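Local coordinates for protein muramoyltetrapeptide carboxypeptidase (Oxalobacter formigenes OXCC13, PDB 6UUK) that probably trims the terminal D-alanine from murein tetrapeptides during cell-wall recycling, as a serine-type LD-carboxypeptidase of the peptidase S66 family, at residues L243-I248 with G277-F282; V202-K207 with G311-H316; H151-V156 with L223-H228. All coordinates share one frame; numbering follows the deposited sequence.

Each contact has a segment that carries one member of the predicted catalytic triad. Interaction 1 carries E246, the 311-316 loop of interaction 2 ends in H316, and interaction 3 holds S152. E246 OE2 lies 2.9 Å from H316 ND1, a weak hydrogen bond. On the other side of the imidazole, H316 NE2 lies 3.2 Å from S152 CB. The centres of interactions 1 and 2 are about 10 Å apart, and H278 N probably bonds F314 O at 2.6 Å. Interaction 3 centres about 11 Å from interaction 1 and about 19 Å from interaction 2. Probable bonds join L223 N to E246 O (2.7 Å) and T224 OG1 to D247 OD2.

Interaction 1 (L243-I248 with G277-F282); sequences LFVEDI and GHFSEF
V245 and G277 pair the two parallel strands of a beta-alpha-beta unit, strand 242-248, helix 252-264 and strand 273-280, and F279 packs back over E246 CA. The strand axes diverge by 19°. G277 N donates to V245 O at 2.7 Å. Further on the pairing slackens: D247 N reaches H278 O only weakly, at 3.4 Å. D247 O and H278 O, two acceptors, stand 3.1 Å apart. D247 O meets the CA-H of F279, with F279 CA 3.4 Å away.

The F279 ring lies against the first strand, its CG anti to the carbonyl carbon (chi1 -70°). E246 CA lies over one ring face, offset toward the rim and 4.0 Å from the centroid. V245 CG2 comes in at the edge, in the ring plane, 3.8 Å from F279 CZ. D247 CB touches F279 CE1 at 3.7 Å. At the far end I248 CG2 meets S280 OG at 3.3 Å.

D247 OD2 has its partner in T224. Between these two segments the E246 backbone is met by the F279 ring more than by hydrogen bonds. The carboxylate of E246, a predicted charge-relay residue, is probably oriented by weak bonds to N222 and H316.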
# COMPACT_ATOMS: atom_id res chain seq x y z
N LEU B 243 19.02 1.18 0.43
CA LEU B 243 17.66 1.02 0.92
C LEU B 243 17.41 -0.43 1.32
O LEU B 243 17.75 -1.35 0.57
CB LEU B 243 16.65 1.46 -0.15
CG LEU B 243 15.17 1.38 0.21
CD1 LEU B 243 14.83 2.37 1.31
CD2 LEU B 243 14.31 1.64 -1.02
N PHE B 244 16.81 -0.62 2.49
CA PHE B 244 16.45 -1.94 2.98
C PHE B 244 14.96 -1.98 3.31
O PHE B 244 14.38 -0.99 3.77
CB PHE B 244 17.27 -2.34 4.22
CG PHE B 244 16.97 -1.51 5.44
CD1 PHE B 244 17.62 -0.30 5.65
CD2 PHE B 244 16.06 -1.95 6.39
CE1 PHE B 244 17.35 0.46 6.78
CE2 PHE B 244 15.79 -1.20 7.52
CZ PHE B 244 16.44 0.01 7.71
N VAL B 245 14.34 -3.14 3.06
CA VAL B 245 12.91 -3.32 3.26
C VAL B 245 12.65 -4.68 3.90
O VAL B 245 13.48 -5.59 3.84
CB VAL B 245 12.10 -3.20 1.95
CG1 VAL B 245 12.16 -1.78 1.41
CG2 VAL B 245 12.63 -4.19 0.91
N GLU B 246 11.48 -4.80 4.53
CA GLU B 246 11.02 -6.05 5.12
C GLU B 246 9.52 -5.96 5.32
O GLU B 246 8.94 -4.87 5.31
CB GLU B 246 11.74 -6.34 6.45
CG GLU B 246 11.67 -5.22 7.48
CD GLU B 246 10.35 -5.19 8.24
OE1 GLU B 246 9.89 -4.09 8.59
OE2 GLU B 246 9.77 -6.28 8.47
N ASP B 247 8.89 -7.12 5.50
CA ASP B 247 7.44 -7.19 5.67
C ASP B 247 7.07 -8.58 6.15
O ASP B 247 7.89 -9.50 6.16
CB ASP B 247 6.71 -6.84 4.38
CG ASP B 247 5.48 -5.98 4.61
OD1 ASP B 247 4.90 -6.06 5.71
OD2 ASP B 247 5.10 -5.23 3.69
N ILE B 248 5.80 -8.72 6.56
CA ILE B 248 5.23 -10.00 6.96
C ILE B 248 3.79 -10.07 6.47
O ILE B 248 3.17 -9.06 6.13
CB ILE B 248 5.27 -10.23 8.49
CG1 ILE B 248 4.76 -8.99 9.22
CG2 ILE B 248 6.67 -10.63 8.93
CD1 ILE B 248 4.50 -9.22 10.70
N GLY B 277 15.27 -7.62 3.50
CA GLY B 277 15.26 -8.21 4.82
C GLY B 277 14.42 -9.47 4.86
O GLY B 277 14.27 -10.18 3.87
N HIS B 278 13.87 -9.75 6.04
CA HIS B 278 13.04 -10.93 6.22
C HIS B 278 11.63 -10.68 5.69
O HIS B 278 10.98 -9.70 6.06
CB HIS B 278 12.98 -11.32 7.70
CG HIS B 278 14.19 -12.05 8.18
ND1 HIS B 278 14.58 -13.27 7.67
CD2 HIS B 278 15.09 -11.74 9.14
CE1 HIS B 278 15.68 -13.67 8.28
NE2 HIS B 278 16.01 -12.77 9.18
N PHE B 279 11.18 -11.57 4.81
CA PHE B 279 9.80 -11.61 4.33
C PHE B 279 9.27 -13.00 4.70
O PHE B 279 9.41 -13.95 3.93
CB PHE B 279 9.71 -11.34 2.83
CG PHE B 279 10.04 -9.93 2.45
CD1 PHE B 279 9.03 -8.99 2.30
CD2 PHE B 279 11.35 -9.54 2.23
CE1 PHE B 279 9.33 -7.68 1.95
CE2 PHE B 279 11.65 -8.24 1.87
CZ PHE B 279 10.64 -7.31 1.73
N SER B 280 8.67 -13.11 5.88
CA SER B 280 8.30 -14.39 6.45
C SER B 280 6.78 -14.56 6.47
O SER B 280 6.02 -13.63 6.21
CB SER B 280 8.86 -14.52 7.87
OG SER B 280 8.40 -13.47 8.70
N GLU B 281 6.36 -15.79 6.78
CA GLU B 281 4.96 -16.18 6.90
C GLU B 281 4.20 -15.90 5.60
O GLU B 281 3.41 -14.97 5.48
CB GLU B 281 4.30 -15.47 8.09
CG GLU B 281 4.88 -15.89 9.42
CD GLU B 281 4.20 -15.23 10.60
OE1 GLU B 281 3.48 -14.23 10.38
OE2 GLU B 281 4.39 -15.70 11.74
N PHE B 282 4.48 -16.76 4.62
CA PHE B 282 3.83 -16.69 3.32
C PHE B 282 2.66 -17.66 3.27
O PHE B 282 2.41 -18.42 4.21
CB PHE B 282 4.82 -16.99 2.20
CG PHE B 282 5.79 -15.89 1.93
CD1 PHE B 282 5.73 -14.70 2.64
CD2 PHE B 282 6.77 -16.03 0.96
CE1 PHE B 282 6.62 -13.69 2.39
CE2 PHE B 282 7.66 -15.02 0.71
CZ PHE B 282 7.59 -13.84 1.42

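Interaction 2 (V202-K207 with G311-H316); sequences VKWVSK and GLPFGH
W204 lies against the backbone of G311, L312 and P313, where the loop after strand 308-310 comes back to strand 200-205. These are the two outermost strands, within this chain, of the seven-stranded mixed sheet. The loop that follows one edge strand thus packs on the other edge strand.

The tight part is one face of the indole. The chi1 of W204 (65°) places CG between the backbone N and the carbonyl carbon, and from there the indole meets 311-313 with that face. The carbonyl of G311 sits over the pyrrole side, with G311 O 3.0 Å from W204 CD1. L312 CA lies over the centre of the six-membered ring, 3.9 Å from its centroid and 10° off the normal, a CH-pi contact. P313 CD is above the rim, 3.5 Å from W204 CE3. L312 CD1 closes on W204 CZ3 at 3.6 Å, the two side chains crossing obliquely. W204 NE1 is close to G311 O but badly angled for a bond; it donates to T310 O instead.

The contact is looser at the edges of the indole. V202 CG1, near the indole plane, meets P313 CD tip to tip at 3.9 Å. S206 CB, also at the edge, faces G311 CA at 3.8 Å, and S206 OG bonds T310 OG1. K203 and V205 point away and are exposed. No hydrogen bond joins the two segments.

A CB on G311 would run into S206 CB and W204 NE1, and the backbone angles alone (phi 101°) already call for glycine. The loop then turns at P313, the centre of an inverse gamma turn, and runs on to H316, the predicted charge-relay histidine. The turn is marked by a weak bond from F314 N to L312 O, 2.9 Å long.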
# COMPACT_ATOMS: atom_id res chain seq x y z
N VAL B 202 27.25 -6.12 10.14
CA VAL B 202 26.31 -7.22 10.02
C VAL B 202 26.79 -8.13 8.90
O VAL B 202 26.97 -7.68 7.76
CB VAL B 202 24.88 -6.73 9.75
CG1 VAL B 202 23.91 -7.90 9.73
CG2 VAL B 202 24.47 -5.71 10.80
N LYS B 203 27.01 -9.41 9.22
CA LYS B 203 27.46 -10.41 8.26
C LYS B 203 26.45 -11.55 8.22
O LYS B 203 26.01 -12.02 9.27
CB LYS B 203 28.84 -10.94 8.62
CG LYS B 203 29.90 -9.86 8.82
CD LYS B 203 31.20 -10.46 9.33
CE LYS B 203 30.99 -11.21 10.63
NZ LYS B 203 32.24 -11.83 11.13
N TRP B 204 26.09 -11.98 7.02
CA TRP B 204 25.16 -13.08 6.85
C TRP B 204 25.52 -13.87 5.60
O TRP B 204 26.35 -13.44 4.79
CB TRP B 204 23.71 -12.59 6.79
CG TRP B 204 23.40 -11.74 5.59
CD1 TRP B 204 23.04 -12.18 4.35
CD2 TRP B 204 23.40 -10.31 5.52
NE1 TRP B 204 22.82 -11.12 3.51
CE2 TRP B 204 23.03 -9.96 4.21
CE3 TRP B 204 23.67 -9.30 6.45
CZ2 TRP B 204 22.94 -8.63 3.79
CZ3 TRP B 204 23.57 -7.98 6.03
CH2 TRP B 204 23.21 -7.66 4.72
N VAL B 205 24.88 -15.02 5.44
CA VAL B 205 25.10 -15.91 4.31
C VAL B 205 23.84 -15.93 3.46
O VAL B 205 22.75 -16.24 3.96
CB VAL B 205 25.48 -17.33 4.77
N SER B 206 23.98 -15.59 2.19
CA SER B 206 22.87 -15.61 1.25
C SER B 206 23.41 -15.88 -0.14
O SER B 206 24.34 -15.21 -0.59
CB SER B 206 22.10 -14.28 1.28
OG SER B 206 21.02 -14.30 0.35
N LYS B 207 22.82 -16.86 -0.82
CA LYS B 207 23.32 -17.33 -2.10
C LYS B 207 22.71 -16.53 -3.26
O LYS B 207 21.73 -15.80 -3.09
CB LYS B 207 23.02 -18.82 -2.28
CG LYS B 207 23.52 -19.68 -1.13
CD LYS B 207 22.93 -21.09 -1.20
CE LYS B 207 23.30 -21.77 -2.51
NZ LYS B 207 24.77 -21.94 -2.66
N GLY B 311 19.11 -11.56 2.10
CA GLY B 311 19.67 -12.21 3.27
C GLY B 311 19.81 -11.34 4.50
O GLY B 311 20.30 -11.83 5.52
N LEU B 312 19.39 -10.08 4.44
CA LEU B 312 19.49 -9.19 5.59
C LEU B 312 18.70 -9.75 6.76
O LEU B 312 17.48 -9.96 6.63
CB LEU B 312 18.98 -7.80 5.22
CG LEU B 312 18.99 -6.74 6.33
CD1 LEU B 312 20.41 -6.38 6.73
CD2 LEU B 312 18.23 -5.50 5.89
N PRO B 313 19.32 -10.01 7.91
CA PRO B 313 18.59 -10.59 9.05
C PRO B 313 17.85 -9.53 9.85
O PRO B 313 18.17 -9.19 10.99
CB PRO B 313 19.72 -11.26 9.85
CG PRO B 313 20.99 -10.53 9.46
CD PRO B 313 20.71 -9.65 8.27
N PHE B 314 16.81 -8.98 9.23
CA PHE B 314 15.98 -7.97 9.86
C PHE B 314 14.54 -8.13 9.41
O PHE B 314 14.28 -8.37 8.23
CB PHE B 314 16.48 -6.56 9.55
CG PHE B 314 15.63 -5.47 10.13
CD1 PHE B 314 15.73 -5.15 11.48
CD2 PHE B 314 14.74 -4.77 9.34
CE1 PHE B 314 14.94 -4.16 12.02
CE2 PHE B 314 13.95 -3.77 9.89
CZ PHE B 314 14.05 -3.47 11.23
N GLY B 315 13.62 -7.98 10.35
CA GLY B 315 12.20 -8.11 10.06
C GLY B 315 11.43 -8.40 11.33
O GLY B 315 11.92 -8.16 12.43
N HIS B 316 10.23 -8.93 11.15
CA HIS B 316 9.40 -9.34 12.28
C HIS B 316 9.73 -10.75 12.73
O HIS B 316 8.86 -11.61 12.86
CB HIS B 316 7.92 -9.21 11.93
CG HIS B 316 7.49 -7.81 11.61
ND1 HIS B 316 7.90 -7.15 10.47
CD2 HIS B 316 6.69 -6.95 12.28
CE1 HIS B 316 7.37 -5.94 10.46
NE2 HIS B 316 6.63 -5.79 11.54

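Interaction 3 (H151-V156 with L223-H228); sequences HSDFTV and LTMLAH
S152 O is gripped twice by T155 and is also touched by the side chain of M225, a selenomethionine, from the facing helix. T155 N donates to it at 3.1 Å and T155 OG1 at 3.0 Å, both from the same face of the carbonyl plane. The OG1 donor is tilted 21° from that plane. M225 CG comes to 3.3 Å from the same oxygen. This is the turn between strand 147-150 and helix 155-163, and S152, the predicted nucleophile, has the positive phi (61°) expected of a nucleophile elbow.

The contact joins the N-terminal and C-terminal LD-carboxypeptidase domains. M225 does most of the work. Its chain bends at chi2 (-53°), which brings SE round beside D153, 3.8 Å from D153 OD1. The terminal CE lies as close to D153 CA. The D153 and M225 side chains cross at about a right angle. M225 CB touches both T155 CB (3.9 Å) and V156 CG2 (3.8 Å).

Lighter apolar contacts flank this centre. T155 CG2 approaches L226 CD2 across the helix pair. No hydrogen bond spans the two segments, and the side-chain ends of S152 and D153 bond outside them. S152 OG bonds G125 O, and D153 OD2 bonds T129 OG1. N222 is shared by both sides: its backbone N bonds T155 OG1, and its OD1 accepts from M225 N. R257 of the second subunit also packs on M225, so the second subunit covers part of the 223-228 helix. At the far end V156 CG2 meets the H228 ring at its edge, near the ring plane, 4.2 Å from H228 CD2.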
# COMPACT_ATOMS: atom_id res chain seq x y z
N HIS B 151 10.15 -0.36 14.71
CA HIS B 151 9.96 -0.93 13.38
C HIS B 151 8.46 -1.05 13.12
O HIS B 151 7.64 -0.51 13.87
CB HIS B 151 10.67 -2.28 13.26
CG HIS B 151 10.10 -3.35 14.14
ND1 HIS B 151 10.51 -3.54 15.44
CD2 HIS B 151 9.15 -4.28 13.90
CE1 HIS B 151 9.83 -4.55 15.96
NE2 HIS B 151 9.00 -5.02 15.05
N SER B 152 8.10 -1.76 12.05
CA SER B 152 6.71 -1.99 11.65
C SER B 152 6.08 -0.64 11.35
O SER B 152 6.62 0.10 10.50
CB SER B 152 6.01 -2.83 12.72
OG SER B 152 4.65 -3.03 12.38
N ASP B 153 4.97 -0.26 11.99
CA ASP B 153 4.34 1.03 11.72
C ASP B 153 5.23 2.20 12.12
O ASP B 153 5.05 3.31 11.60
CB ASP B 153 3.00 1.11 12.46
CG ASP B 153 2.28 2.41 12.21
OD1 ASP B 153 1.86 2.66 11.06
OD2 ASP B 153 2.11 3.19 13.18
N PHE B 154 6.21 1.98 13.00
CA PHE B 154 7.10 3.04 13.42
C PHE B 154 8.06 3.48 12.32
O PHE B 154 8.77 4.47 12.50
CB PHE B 154 7.90 2.60 14.66
CG PHE B 154 8.43 3.74 15.48
CD1 PHE B 154 7.57 4.55 16.20
CD2 PHE B 154 9.79 3.99 15.53
CE1 PHE B 154 8.06 5.60 16.96
CE2 PHE B 154 10.29 5.03 16.29
CZ PHE B 154 9.42 5.84 17.01
N THR B 155 8.10 2.77 11.19
CA THR B 155 8.87 3.23 10.05
C THR B 155 8.36 4.58 9.55
O THR B 155 9.14 5.41 9.07
CB THR B 155 8.83 2.19 8.92
OG1 THR B 155 9.30 0.93 9.42
CG2 THR B 155 9.69 2.62 7.74
N VAL B 156 7.05 4.81 9.65
CA VAL B 156 6.48 6.11 9.29
C VAL B 156 7.09 7.22 10.13
O VAL B 156 7.41 8.30 9.63
CB VAL B 156 4.94 6.06 9.43
CG1 VAL B 156 4.34 7.45 9.25
CG2 VAL B 156 4.35 5.09 8.42
N LEU B 223 8.13 -2.44 4.35
CA LEU B 223 7.79 -2.21 2.95
C LEU B 223 6.41 -1.58 2.80
O LEU B 223 6.20 -0.72 1.93
CB LEU B 223 7.86 -3.52 2.17
CG LEU B 223 7.50 -3.44 0.68
CD1 LEU B 223 8.41 -2.47 -0.04
CD2 LEU B 223 7.55 -4.82 0.04
N THR B 224 5.46 -1.98 3.64
CA THR B 224 4.11 -1.42 3.55
C THR B 224 4.10 0.05 3.94
O THR B 224 3.38 0.86 3.35
CB THR B 224 3.15 -2.21 4.43
OG1 THR B 224 3.18 -3.60 4.05
CG2 THR B 224 1.73 -1.69 4.28
N MSE B 225 4.91 0.43 4.93
CA MSE B 225 4.96 1.81 5.40
C MSE B 225 5.75 2.69 4.43
O MSE B 225 5.50 3.89 4.34
CB MSE B 225 5.56 1.88 6.80
CG MSE B 225 4.94 0.89 7.77
SE MSE B 225 3.00 1.02 7.84
CE MSE B 225 2.62 -0.66 8.75
N LEU B 226 6.71 2.09 3.73
CA LEU B 226 7.48 2.84 2.74
C LEU B 226 6.66 3.10 1.48
O LEU B 226 6.67 4.22 0.95
CB LEU B 226 8.77 2.10 2.40
CG LEU B 226 9.87 2.15 3.47
CD1 LEU B 226 11.08 1.35 3.04
CD2 LEU B 226 10.25 3.59 3.77
N ALA B 227 5.96 2.08 0.98
CA ALA B 227 5.05 2.29 -0.14
C ALA B 227 3.92 3.23 0.24
O ALA B 227 3.39 3.95 -0.61
CB ALA B 227 4.50 0.96 -0.63
N HIS B 228 3.53 3.24 1.52
CA HIS B 228 2.57 4.22 2.02
C HIS B 228 3.13 5.64 1.97
O HIS B 228 2.35 6.60 1.91
CB HIS B 228 2.17 3.86 3.46
CG HIS B 228 1.34 4.89 4.14
ND1 HIS B 228 0.13 5.32 3.64
CD2 HIS B 228 1.54 5.59 5.28
CE1 HIS B 228 -0.38 6.24 4.45
NE2 HIS B 228 0.46 6.42 5.45